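PDB 6KIA: enoyl-acyl carrier protein reductase from Uncultured bacterium, which probably catalyses the NADH-dependent reduction of enoyl-acyl carrier protein intermediates in fatty acid synthesis and confers resistance to triclosan. Local coordinates for residues A[129-134]-A[213-218]; A[204-209]-A[266-271]; A[155-160]-A[218-223]. All coordinates share one frame; numbering follows the deposited sequence.

Contact 1: residues A[129-134]-A[213-218]; sequences VGVQRF and FLHLIE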
loop_
_atom_site.group_PDB
_atom_site.type_symbol
_atom_site.label_atom_id
_atom_site.label_comp_id
_atom_site.label_asym_id
_atom_site.label_seq_id
_atom_site.Cartn_x
_atom_site.Cartn_y
_atom_site.Cartn_z
ATOM N N VAL A 129 -9.316 11.416 21.163
ATOM C CA VAL A 129 -10.443 11.971 20.413
ATOM C C VAL A 129 -10.519 11.401 18.972
ATOM O O VAL A 129 -11.582 10.939 18.529
ATOM C CB VAL A 129 -10.382 13.511 20.382
ATOM C CG1 VAL A 129 -11.410 14.073 19.408
ATOM C CG2 VAL A 129 -10.595 14.063 21.791
ATOM N N GLY A 130 -9.394 11.376 18.262
ATOM C CA GLY A 130 -9.392 10.884 16.893
ATOM C C GLY A 130 -9.751 9.412 16.771
ATOM O O GLY A 130 -10.477 8.995 15.853
ATOM N N VAL A 131 -9.229 8.612 17.691
ATOM C CA VAL A 131 -9.450 7.177 17.635
ATOM C C VAL A 131 -10.906 6.877 17.928
ATOM O O VAL A 131 -11.521 6.017 17.267
ATOM C CB VAL A 131 -8.546 6.413 18.636
ATOM C CG1 VAL A 131 -9.050 4.996 18.835
ATOM C CG2 VAL A 131 -7.105 6.387 18.143
ATOM N N GLN A 132 -11.486 7.609 18.879
ATOM C CA GLN A 132 -12.877 7.347 19.209
ATOM C C GLN A 132 -13.796 7.818 18.081
ATOM O O GLN A 132 -14.801 7.162 17.774
ATOM C CB GLN A 132 -13.252 8.037 20.523
ATOM C CG GLN A 132 -14.654 7.687 21.028
ATOM C CD GLN A 132 -14.779 6.217 21.357
ATOM O OE1 GLN A 132 -14.096 5.712 22.256
ATOM N NE2 GLN A 132 -15.637 5.514 20.622
ATOM N N ARG A 133 -13.425 8.917 17.431
ATOM C CA ARG A 133 -14.137 9.353 16.241
ATOM C C ARG A 133 -14.144 8.274 15.163
ATOM O O ARG A 133 -15.199 7.991 14.581
ATOM C CB ARG A 133 -13.523 10.631 15.674
ATOM C CG ARG A 133 -14.187 11.071 14.388
ATOM C CD ARG A 133 -13.567 12.339 13.817
ATOM N NE ARG A 133 -12.132 12.204 13.571
ATOM C CZ ARG A 133 -11.594 11.423 12.646
ATOM N NH1 ARG A 133 -12.374 10.662 11.872
ATOM N NH2 ARG A 133 -10.270 11.385 12.514
ATOM N N PHE A 134 -12.973 7.693 14.894
ATOM C CA PHE A 134 -12.883 6.649 13.864
ATOM C C PHE A 134 -13.682 5.393 14.233
ATOM O O PHE A 134 -14.396 4.839 13.385
ATOM C CB PHE A 134 -11.428 6.272 13.579
ATOM C CG PHE A 134 -11.269 5.387 12.374
ATOM C CD1 PHE A 134 -11.236 5.930 11.089
ATOM C CD2 PHE A 134 -11.146 4.012 12.519
ATOM C CE1 PHE A 134 -11.098 5.091 9.975
ATOM C CE2 PHE A 134 -10.993 3.182 11.406
ATOM C CZ PHE A 134 -10.973 3.728 10.141
ATOM N N PHE A 213 -6.989 -1.549 10.488
ATOM C CA PHE A 213 -7.306 -2.951 10.186
ATOM C C PHE A 213 -7.935 -3.623 11.385
ATOM O O PHE A 213 -8.884 -4.395 11.247
ATOM C CB PHE A 213 -6.047 -3.699 9.745
ATOM C CG PHE A 213 -6.296 -5.021 9.070
ATOM C CD1 PHE A 213 -7.239 -5.157 8.044
ATOM C CD2 PHE A 213 -5.492 -6.105 9.372
ATOM C CE1 PHE A 213 -7.413 -6.382 7.386
ATOM C CE2 PHE A 213 -5.669 -7.328 8.729
ATOM C CZ PHE A 213 -6.622 -7.465 7.725
ATOM N N LEU A 214 -7.400 -3.319 12.569
ATOM C CA LEU A 214 -7.967 -3.858 13.796
ATOM C C LEU A 214 -9.374 -3.315 13.986
ATOM O O LEU A 214 -10.269 -4.056 14.385
ATOM C CB LEU A 214 -7.110 -3.515 15.025
ATOM C CG LEU A 214 -7.744 -3.950 16.358
ATOM C CD1 LEU A 214 -7.794 -5.480 16.453
ATOM C CD2 LEU A 214 -7.020 -3.350 17.556
ATOM N N HIS A 215 -9.577 -2.028 13.700
ATOM C CA HIS A 215 -10.890 -1.422 13.885
ATOM C C HIS A 215 -11.873 -2.005 12.895
ATOM O O HIS A 215 -13.058 -2.125 13.185
ATOM C CB HIS A 215 -10.822 0.091 13.727
ATOM C CG HIS A 215 -9.955 0.740 14.752
ATOM N ND1 HIS A 215 -9.928 0.318 16.063
ATOM C CD2 HIS A 215 -9.058 1.751 14.657
ATOM C CE1 HIS A 215 -9.055 1.046 16.736
ATOM N NE2 HIS A 215 -8.516 1.924 15.907
ATOM N N LEU A 216 -11.364 -2.395 11.734
ATOM C CA LEU A 216 -12.194 -3.063 10.747
ATOM C C LEU A 216 -12.626 -4.427 11.242
ATOM O O LEU A 216 -13.816 -4.769 11.200
ATOM C CB LEU A 216 -11.428 -3.205 9.433
ATOM C CG LEU A 216 -12.032 -4.162 8.404
ATOM C CD1 LEU A 216 -13.489 -3.793 8.047
ATOM C CD2 LEU A 216 -11.133 -4.216 7.186
ATOM N N ILE A 217 -11.672 -5.191 11.754
ATOM C CA ILE A 217 -11.965 -6.540 12.212
ATOM C C ILE A 217 -12.923 -6.519 13.417
ATOM O O ILE A 217 -13.886 -7.301 13.487
ATOM C CB ILE A 217 -10.668 -7.295 12.555
ATOM C CG1 ILE A 217 -9.908 -7.595 11.249
ATOM C CG2 ILE A 217 -10.985 -8.623 13.253
ATOM C CD1 ILE A 217 -8.470 -8.062 11.443
ATOM N N GLU A 218 -12.642 -5.650 14.375
ATOM C CA GLU A 218 -13.501 -5.538 15.564
ATOM C C GLU A 218 -14.877 -4.946 15.255
ATOM O O GLU A 218 -15.897 -5.397 15.776
ATOM C CB GLU A 218 -12.796 -4.699 16.629
ATOM C CG GLU A 218 -11.731 -5.496 17.336
ATOM C CD GLU A 218 -10.928 -4.659 18.315
ATOM O OE1 GLU A 218 -11.134 -3.427 18.397
ATOM O OE2 GLU A 218 -10.126 -5.258 19.044
#
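V131 and F134, one helical turn apart on helix 120-146, reach across to a single residue of helix 196-219, H215. The first contact along 129-134 is light: methyl CG1 of V131 lies 4.3 Å from H215 NE2, approaching the imidazole obliquely from the side of its outer nitrogen. The other methyl of V131, CG2, packs against E207, about two turns earlier on helix 196-219. F134 then makes the closer approach. Its CG stands anti to the backbone N (chi1 -170°), which carries the ring out toward the second helix. There CD2 comes within 3.7 Å of H215 CD2, while H215 CB sits at the ring's edge and in its plane, 3.9 Å from F134 CE2. The two rings meet rim to rim, with neither lying over the face of the other; their centroids are 5.8 Å apart and their planes are turned by 50°. This is therefore van der Waals packing of two aromatic groups rather than a stack. The backbones stay well separated, the nearest CA atoms, those of F134 and H215, being 8.3 Å apart. Around this bridge, F134 also packs on L86 and A88, its side chain about 5 Å from the bound NADH, and H215 leans on K135. Other residues of helix 196-219 pack on further elements: F213 and I217 on helix 263-278, F213, L216 and I217 on Y236 of strand 234-240, and L216 also on M142 of helix 120-146.

Contact 2: residues A[204-209]-A[266-271]; sequences NFDEVT and KMRLER. With NAI (1,4-dihydronicotinamide adenine dinucleotide), chain D.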
loop_
_atom_site.group_PDB
_atom_site.type_symbol
_atom_site.label_atom_id
_atom_site.label_comp_id
_atom_site.label_asym_id
_atom_site.label_seq_id
_atom_site.Cartn_x
_atom_site.Cartn_y
_atom_site.Cartn_z
ATOM N N ASN A 204 0.991 8.480 14.088
ATOM C CA ASN A 204 -0.099 8.612 13.127
ATOM C C ASN A 204 -0.081 7.480 12.099
ATOM O O ASN A 204 -1.137 6.967 11.713
ATOM C CB ASN A 204 -0.030 9.964 12.418
ATOM C CG ASN A 204 -1.407 10.548 12.146
ATOM O OD1 ASN A 204 -2.375 10.275 12.870
ATOM N ND2 ASN A 204 -1.504 11.350 11.100
ATOM N N PHE A 205 1.119 7.075 11.680
ATOM C CA PHE A 205 1.286 5.946 10.759
ATOM C C PHE A 205 0.703 4.681 11.388
ATOM O O PHE A 205 -0.035 3.935 10.735
ATOM C CB PHE A 205 2.768 5.681 10.419
ATOM C CG PHE A 205 3.392 6.649 9.427
ATOM C CD1 PHE A 205 2.712 7.756 8.952
ATOM C CD2 PHE A 205 4.698 6.425 8.983
ATOM C CE1 PHE A 205 3.339 8.632 8.040
ATOM C CE2 PHE A 205 5.332 7.294 8.073
ATOM C CZ PHE A 205 4.647 8.392 7.609
ATOM N N ASP A 206 1.032 4.419 12.654
ATOM C CA ASP A 206 0.449 3.243 13.305
ATOM C C ASP A 206 -1.069 3.319 13.248
ATOM O O ASP A 206 -1.730 2.305 12.966
ATOM C CB ASP A 206 0.893 3.111 14.762
ATOM C CG ASP A 206 2.211 2.377 14.931
ATOM O OD1 ASP A 206 2.805 1.904 13.937
ATOM O OD2 ASP A 206 2.664 2.277 16.096
ATOM N N GLU A 207 -1.635 4.502 13.496
ATOM C CA GLU A 207 -3.103 4.596 13.504
ATOM C C GLU A 207 -3.722 4.315 12.119
ATOM O O GLU A 207 -4.670 3.508 11.988
ATOM C CB GLU A 207 -3.564 5.977 13.986
ATOM C CG GLU A 207 -3.405 6.256 15.470
ATOM C CD GLU A 207 -3.897 5.135 16.368
ATOM O OE1 GLU A 207 -4.864 4.429 15.994
ATOM O OE2 GLU A 207 -3.356 5.005 17.490
ATOM N N VAL A 208 -3.205 4.980 11.094
ATOM C CA VAL A 208 -3.790 4.897 9.750
ATOM C C VAL A 208 -3.483 3.585 9.023
ATOM O O VAL A 208 -4.365 2.971 8.422
ATOM C CB VAL A 208 -3.294 6.069 8.846
ATOM C CG1 VAL A 208 -3.933 5.970 7.455
ATOM C CG2 VAL A 208 -3.581 7.449 9.507
ATOM N N THR A 209 -2.218 3.184 9.058
ATOM C CA THR A 209 -1.707 2.069 8.275
ATOM C C THR A 209 -1.957 0.731 8.948
ATOM O O THR A 209 -2.121 -0.288 8.273
ATOM C CB THR A 209 -0.201 2.274 8.021
ATOM O OG1 THR A 209 -0.045 3.529 7.343
ATOM C CG2 THR A 209 0.421 1.142 7.205
ATOM N N LYS A 266 3.636 -1.260 9.136
ATOM C CA LYS A 266 3.310 -2.451 8.338
ATOM C C LYS A 266 3.570 -3.737 9.153
ATOM O O LYS A 266 2.890 -4.741 8.958
ATOM C CB LYS A 266 4.105 -2.485 7.029
ATOM C CG LYS A 266 3.641 -1.428 5.987
ATOM C CD LYS A 266 2.176 -1.700 5.578
ATOM C CE LYS A 266 1.769 -0.819 4.397
ATOM N NZ LYS A 266 0.336 -0.962 3.987
ATOM N N MET A 267 4.569 -3.724 10.041
ATOM C CA MET A 267 4.777 -4.931 10.851
ATOM C C MET A 267 3.708 -5.046 11.944
ATOM O O MET A 267 3.311 -6.157 12.341
ATOM C CB MET A 267 6.190 -4.960 11.433
ATOM C CG MET A 267 7.195 -5.313 10.352
ATOM S SD MET A 267 8.907 -5.437 10.965
ATOM C CE MET A 267 9.242 -3.733 11.359
ATOM N N ARG A 268 3.199 -3.909 12.396
ATOM C CA ARG A 268 2.089 -3.943 13.339
ATOM C C ARG A 268 0.819 -4.471 12.653
ATOM O O ARG A 268 0.050 -5.238 13.235
ATOM C CB ARG A 268 1.834 -2.554 13.915
ATOM C CG ARG A 268 0.772 -2.525 14.996
ATOM C CD ARG A 268 0.623 -1.131 15.590
ATOM N NE ARG A 268 -0.337 -1.142 16.687
ATOM C CZ ARG A 268 -0.033 -1.439 17.949
ATOM N NH1 ARG A 268 1.221 -1.710 18.296
ATOM N NH2 ARG A 268 -0.983 -1.442 18.866
ATOM N N LEU A 269 0.641 -4.092 11.393
ATOM C CA LEU A 269 -0.450 -4.617 10.569
ATOM C C LEU A 269 -0.385 -6.143 10.469
ATOM O O LEU A 269 -1.400 -6.844 10.655
ATOM C CB LEU A 269 -0.392 -3.992 9.172
ATOM C CG LEU A 269 -1.412 -4.467 8.134
ATOM C CD1 LEU A 269 -2.803 -3.929 8.485
ATOM C CD2 LEU A 269 -0.976 -4.035 6.729
ATOM N N GLU A 270 0.808 -6.652 10.188
ATOM C CA GLU A 270 1.027 -8.099 10.168
ATOM C C GLU A 270 0.645 -8.744 11.502
ATOM O O GLU A 270 -0.045 -9.769 11.535
ATOM C CB GLU A 270 2.479 -8.416 9.841
ATOM C CG GLU A 270 2.856 -8.064 8.423
ATOM C CD GLU A 270 4.339 -8.157 8.180
ATOM O OE1 GLU A 270 5.107 -8.191 9.170
ATOM O OE2 GLU A 270 4.736 -8.159 7.005
ATOM N N ARG A 271 1.099 -8.142 12.604
ATOM C CA ARG A 271 0.772 -8.703 13.920
ATOM C C ARG A 271 -0.740 -8.733 14.195
ATOM O O ARG A 271 -1.248 -9.681 14.793
ATOM C CB ARG A 271 1.485 -7.940 15.033
ATOM C CG ARG A 271 2.982 -8.162 15.036
ATOM C CD ARG A 271 3.660 -7.651 16.314
ATOM N NE ARG A 271 3.386 -6.250 16.637
ATOM C CZ ARG A 271 4.075 -5.217 16.163
ATOM N NH1 ARG A 271 5.082 -5.417 15.319
ATOM N NH2 ARG A 271 3.752 -3.987 16.533
HETATM P PA NAI D . -3.295 4.891 -3.001
HETATM O O1A NAI D . -4.123 4.637 -4.223
HETATM O O2A NAI D . -2.920 6.331 -2.712
HETATM O O5B NAI D . -4.062 4.230 -1.774
HETATM C C5B NAI D . -3.938 4.794 -0.484
HETATM C C4B NAI D . -5.162 4.211 0.286
HETATM O O4B NAI D . -4.987 4.694 1.751
HETATM C C3B NAI D . -6.287 4.664 -0.140
HETATM O O3B NAI D . -7.345 3.621 -0.156
HETATM C C2B NAI D . -6.687 5.869 0.920
HETATM O O2B NAI D . -8.131 6.150 0.820
HETATM C C1B NAI D . -6.311 5.401 2.059
HETATM N N9A NAI D . -5.887 6.479 2.978
HETATM C C8A NAI D . -4.873 7.361 2.995
HETATM N N7A NAI D . -5.000 8.114 4.086
HETATM C C5A NAI D . -6.097 7.690 4.757
HETATM C C6A NAI D . -6.621 8.182 5.943
HETATM N N6A NAI D . -6.229 9.236 6.837
HETATM N N1A NAI D . -7.733 7.607 6.431
HETATM C C2A NAI D . -8.328 6.573 5.759
HETATM N N3A NAI D . -7.800 6.082 4.575
HETATM C C4A NAI D . -6.667 6.672 4.082
HETATM O O3 NAI D . -1.857 4.077 -3.073
HETATM P PN NAI D . -1.560 2.500 -2.906
HETATM O O1N NAI D . -2.351 1.710 -3.903
HETATM O O2N NAI D . -0.055 2.407 -3.103
HETATM O O5D NAI D . -1.965 2.098 -1.417
HETATM C C5D NAI D . -2.889 1.055 -1.156
HETATM C C4D NAI D . -2.205 0.052 -0.200
HETATM O O4D NAI D . -1.245 -0.569 -0.857
HETATM C C3D NAI D . -1.511 0.785 0.946
HETATM O O3D NAI D . -1.796 0.215 2.179
HETATM C C2D NAI D . -0.024 0.545 0.604
HETATM O O2D NAI D . 0.788 0.741 1.815
HETATM C C1D NAI D . -0.004 -0.669 0.119
HETATM N N1N NAI D . 1.192 -0.970 -0.667
HETATM C C2N NAI D . 1.707 -0.078 -1.584
HETATM C C3N NAI D . 2.890 -0.387 -2.268
HETATM C C7N NAI D . 3.468 0.563 -3.316
HETATM O O7N NAI D . 4.636 0.458 -3.681
HETATM N N7N NAI D . 2.627 1.563 -3.871
HETATM C C4N NAI D . 3.555 -1.588 -2.065
HETATM C C5N NAI D . 2.994 -2.508 -1.170
HETATM C C6N NAI D . 1.822 -2.189 -0.477
HETATM O O HOH W 1 -1.951 -0.691 5.623
#
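The ammonium nitrogen of K266, whose chain lies against T209, is gripped from several directions. Four acceptors surround K266 NZ and must share its three protons: the nicotinamide-ribose hydroxyls of NADH, O2D at 2.8 Å and O3D at 3.0 Å, the Y239 carbonyl and a water at 2.8 Å. The water lies 2.7 Å from T209 O, to which it can donate, and so bridges segments 204-209 and 266-271. A bend at chi2 (-62°) turns the lysine chain back toward helix 196-219; its side chain and that of T209 cross at about a right angle, K266 CE 3.7 Å from T209 CG2. T209 OG1 bonds instead to Q262. L269 CD1 packs near T209 O. One turn earlier, D206 packs on R268 CD; D206 OD2 is 4.6 Å from R268 NE, too far for a salt bridge, and well out of the guanidinium plane. R268 NE bonds directly to N211 of helix 196-219. V208 CG1 touches adenine C6A, 3.8 Å away. The segment axes approach to 9.3 Å at a crossing angle of -44°. A lysine holding both ribose hydroxyls recalls that of short-chain dehydrogenases, consistent with orienting the nicotinamide half.

Contact 3: residues A[155-160]-A[218-223]; sequences AFFAHT and EGSAAI. With NAI (1,4-dihydronicotinamide adenine dinucleotide), chain D.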
loop_
_atom_site.group_PDB
_atom_site.type_symbol
_atom_site.label_atom_id
_atom_site.label_comp_id
_atom_site.label_asym_id
_atom_site.label_seq_id
_atom_site.Cartn_x
_atom_site.Cartn_y
_atom_site.Cartn_z
ATOM N N ALA A 155 -18.702 -12.500 2.720
ATOM C CA ALA A 155 -18.269 -11.121 2.741
ATOM C C ALA A 155 -16.726 -11.055 2.658
ATOM O O ALA A 155 -16.000 -11.818 3.311
ATOM C CB ALA A 155 -18.780 -10.401 3.995
ATOM N N PHE A 156 -16.261 -10.098 1.871
ATOM C CA PHE A 156 -14.844 -9.874 1.593
ATOM C C PHE A 156 -14.566 -8.417 1.942
ATOM O O PHE A 156 -15.003 -7.499 1.235
ATOM C CB PHE A 156 -14.581 -10.172 0.095
ATOM C CG PHE A 156 -13.124 -10.231 -0.320
ATOM C CD1 PHE A 156 -12.728 -11.109 -1.323
ATOM C CD2 PHE A 156 -12.146 -9.514 0.349
ATOM C CE1 PHE A 156 -11.373 -11.191 -1.725
ATOM C CE2 PHE A 156 -10.799 -9.595 -0.046
ATOM C CZ PHE A 156 -10.433 -10.443 -1.063
ATOM N N PHE A 157 -13.858 -8.199 3.051
ATOM C CA PHE A 157 -13.506 -6.851 3.482
ATOM C C PHE A 157 -12.075 -6.581 3.050
ATOM O O PHE A 157 -11.166 -7.250 3.533
ATOM C CB PHE A 157 -13.627 -6.689 5.012
ATOM C CG PHE A 157 -15.031 -6.796 5.542
ATOM C CD1 PHE A 157 -15.842 -5.671 5.647
ATOM C CD2 PHE A 157 -15.513 -8.011 5.961
ATOM C CE1 PHE A 157 -17.128 -5.760 6.165
ATOM C CE2 PHE A 157 -16.787 -8.121 6.486
ATOM C CZ PHE A 157 -17.615 -6.988 6.573
ATOM N N ALA A 158 -11.871 -5.637 2.126
ATOM C CA ALA A 158 -10.525 -5.367 1.608
ATOM C C ALA A 158 -9.972 -4.029 2.144
ATOM O O ALA A 158 -10.390 -2.939 1.737
ATOM C CB ALA A 158 -10.545 -5.372 0.074
ATOM N N HIS A 159 -9.037 -4.126 3.079
ATOM C CA HIS A 159 -8.408 -2.950 3.696
ATOM C C HIS A 159 -7.316 -2.426 2.791
ATOM O O HIS A 159 -6.547 -3.212 2.259
ATOM C CB HIS A 159 -7.860 -3.358 5.062
ATOM C CG HIS A 159 -7.087 -2.300 5.781
ATOM N ND1 HIS A 159 -5.754 -2.052 5.522
ATOM C CD2 HIS A 159 -7.422 -1.503 6.826
ATOM C CE1 HIS A 159 -5.321 -1.105 6.333
ATOM N NE2 HIS A 159 -6.311 -0.758 7.138
ATOM N N THR A 160 -7.241 -1.106 2.616
ATOM C CA THR A 160 -6.206 -0.524 1.753
ATOM C C THR A 160 -5.499 0.635 2.427
ATOM O O THR A 160 -4.593 1.228 1.842
ATOM C CB THR A 160 -6.781 0.023 0.417
ATOM O OG1 THR A 160 -7.610 1.158 0.705
ATOM C CG2 THR A 160 -7.576 -1.037 -0.347
ATOM N N GLU A 218 -12.642 -5.650 14.375
ATOM C CA GLU A 218 -13.501 -5.538 15.564
ATOM C C GLU A 218 -14.877 -4.946 15.255
ATOM O O GLU A 218 -15.897 -5.397 15.776
ATOM C CB GLU A 218 -12.796 -4.699 16.629
ATOM C CG GLU A 218 -11.731 -5.496 17.336
ATOM C CD GLU A 218 -10.928 -4.659 18.315
ATOM O OE1 GLU A 218 -11.134 -3.427 18.397
ATOM O OE2 GLU A 218 -10.126 -5.258 19.044
ATOM N N GLY A 219 -14.890 -3.925 14.409
ATOM C CA GLY A 219 -16.108 -3.223 14.061
ATOM C C GLY A 219 -17.070 -4.104 13.279
ATOM O O GLY A 219 -18.291 -3.940 13.392
ATOM N N SER A 220 -16.535 -5.072 12.534
ATOM C CA SER A 220 -17.374 -5.947 11.709
ATOM C C SER A 220 -17.720 -7.279 12.396
ATOM O O SER A 220 -18.265 -8.193 11.767
ATOM C CB SER A 220 -16.679 -6.213 10.370
ATOM O OG SER A 220 -15.441 -6.889 10.571
ATOM N N ALA A 221 -17.425 -7.374 13.690
ATOM C CA ALA A 221 -17.556 -8.633 14.422
ATOM C C ALA A 221 -18.972 -9.187 14.427
ATOM O O ALA A 221 -19.152 -10.400 14.291
ATOM C CB ALA A 221 -17.071 -8.458 15.877
ATOM N N ALA A 222 -19.967 -8.317 14.602
ATOM C CA ALA A 222 -21.369 -8.751 14.662
ATOM C C ALA A 222 -21.810 -9.303 13.314
ATOM O O ALA A 222 -22.461 -10.355 13.228
ATOM C CB ALA A 222 -22.267 -7.616 15.089
ATOM N N ILE A 223 -21.445 -8.589 12.253
ATOM C CA ILE A 223 -21.705 -9.071 10.904
ATOM C C ILE A 223 -21.050 -10.429 10.671
ATOM O O ILE A 223 -21.684 -11.365 10.165
ATOM C CB ILE A 223 -21.183 -8.060 9.840
ATOM C CG1 ILE A 223 -21.981 -6.758 9.910
ATOM C CG2 ILE A 223 -21.277 -8.659 8.455
ATOM C CD1 ILE A 223 -21.398 -5.621 9.053
HETATM P PA NAI D . -3.295 4.891 -3.001
HETATM O O1A NAI D . -4.123 4.637 -4.223
HETATM O O2A NAI D . -2.920 6.331 -2.712
HETATM O O5B NAI D . -4.062 4.230 -1.774
HETATM C C5B NAI D . -3.938 4.794 -0.484
HETATM C C4B NAI D . -5.162 4.211 0.286
HETATM O O4B NAI D . -4.987 4.694 1.751
HETATM C C3B NAI D . -6.287 4.664 -0.140
HETATM O O3B NAI D . -7.345 3.621 -0.156
HETATM C C2B NAI D . -6.687 5.869 0.920
HETATM O O2B NAI D . -8.131 6.150 0.820
HETATM C C1B NAI D . -6.311 5.401 2.059
HETATM N N9A NAI D . -5.887 6.479 2.978
HETATM C C8A NAI D . -4.873 7.361 2.995
HETATM N N7A NAI D . -5.000 8.114 4.086
HETATM C C5A NAI D . -6.097 7.690 4.757
HETATM C C6A NAI D . -6.621 8.182 5.943
HETATM N N6A NAI D . -6.229 9.236 6.837
HETATM N N1A NAI D . -7.733 7.607 6.431
HETATM C C2A NAI D . -8.328 6.573 5.759
HETATM N N3A NAI D . -7.800 6.082 4.575
HETATM C C4A NAI D . -6.667 6.672 4.082
HETATM O O3 NAI D . -1.857 4.077 -3.073
HETATM P PN NAI D . -1.560 2.500 -2.906
HETATM O O1N NAI D . -2.351 1.710 -3.903
HETATM O O2N NAI D . -0.055 2.407 -3.103
HETATM O O5D NAI D . -1.965 2.098 -1.417
HETATM C C5D NAI D . -2.889 1.055 -1.156
HETATM C C4D NAI D . -2.205 0.052 -0.200
HETATM O O4D NAI D . -1.245 -0.569 -0.857
HETATM C C3D NAI D . -1.511 0.785 0.946
HETATM O O3D NAI D . -1.796 0.215 2.179
HETATM C C2D NAI D . -0.024 0.545 0.604
HETATM O O2D NAI D . 0.788 0.741 1.815
HETATM C C1D NAI D . -0.004 -0.669 0.119
HETATM N N1N NAI D . 1.192 -0.970 -0.667
HETATM C C2N NAI D . 1.707 -0.078 -1.584
HETATM C C3N NAI D . 2.890 -0.387 -2.268
HETATM C C7N NAI D . 3.468 0.563 -3.316
HETATM O O7N NAI D . 4.636 0.458 -3.681
HETATM N N7N NAI D . 2.627 1.563 -3.871
HETATM C C4N NAI D . 3.555 -1.588 -2.065
HETATM C C5N NAI D . 2.994 -2.508 -1.170
HETATM C C6N NAI D . 1.822 -2.189 -0.477
#
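The backbones of F157, on strand 155-159, and S220, at the junction of helices 196-219 and 221-229, come no nearer than 9.1 Å between CA atoms, so side chains alone close the gap. With CG of F157 anti to the carbonyl carbon (chi1 -66°), the ring is sent out toward the junction, where its far end, CZ, reaches 4.0 Å from S220 CB, which sits over one face. I223 comes from another direction: its CG2 lies at the ring edge, near the plane, 4.4 Å from F157 CZ. Y236 of strand 234-240 lies nearby with its ring almost parallel to that of F157. S220 is the residue at which the first helix stops and the second is about to begin. Its hydroxyl makes no capping bond to the helix that follows; with OG between the backbone N and the carbonyl carbon (chi1 62°), it bonds instead to L216 O, one turn back, and to Y236 OH. The buried hydroxyl is therefore provided for while its methylene serves as a packing surface. At the other end of the segment, T160 follows the strand's last residue and meets the cofactor with two groups. Its OG1 donates to O3B of the adenosine ribose at 2.6 Å, and its carbonyl O accepts from O3D of the nicotinamide ribose at 3.0 Å. The chemistry accordingly divides along one strand: F157, in mid-strand, packs against the helix junction through apolar groups, whereas T160 binds both riboses of NADH through directed hydrogen bonds.

All three contacts share helix 196-219, which runs from contact 2 (204-209) through contact 1 (213-218) to its end in contact 3 (218-223). Contact 1 lies about 12 Å, centre to centre, from each of the others, and contacts 2 and 3 are about 17 Å apart. In sequence the segments alternate: 129-134 and 155-160 come before the helix and 266-271 after it. The helix thereby joins helix 120-146, helix 263-278 and central strand 155-159 of a Rossmann-like sheet. O3D of NADH accepts from K266 of contact 2 and donates to T160 O of contact 3, so the nicotinamide ribose is fixed jointly from a helix and a strand end.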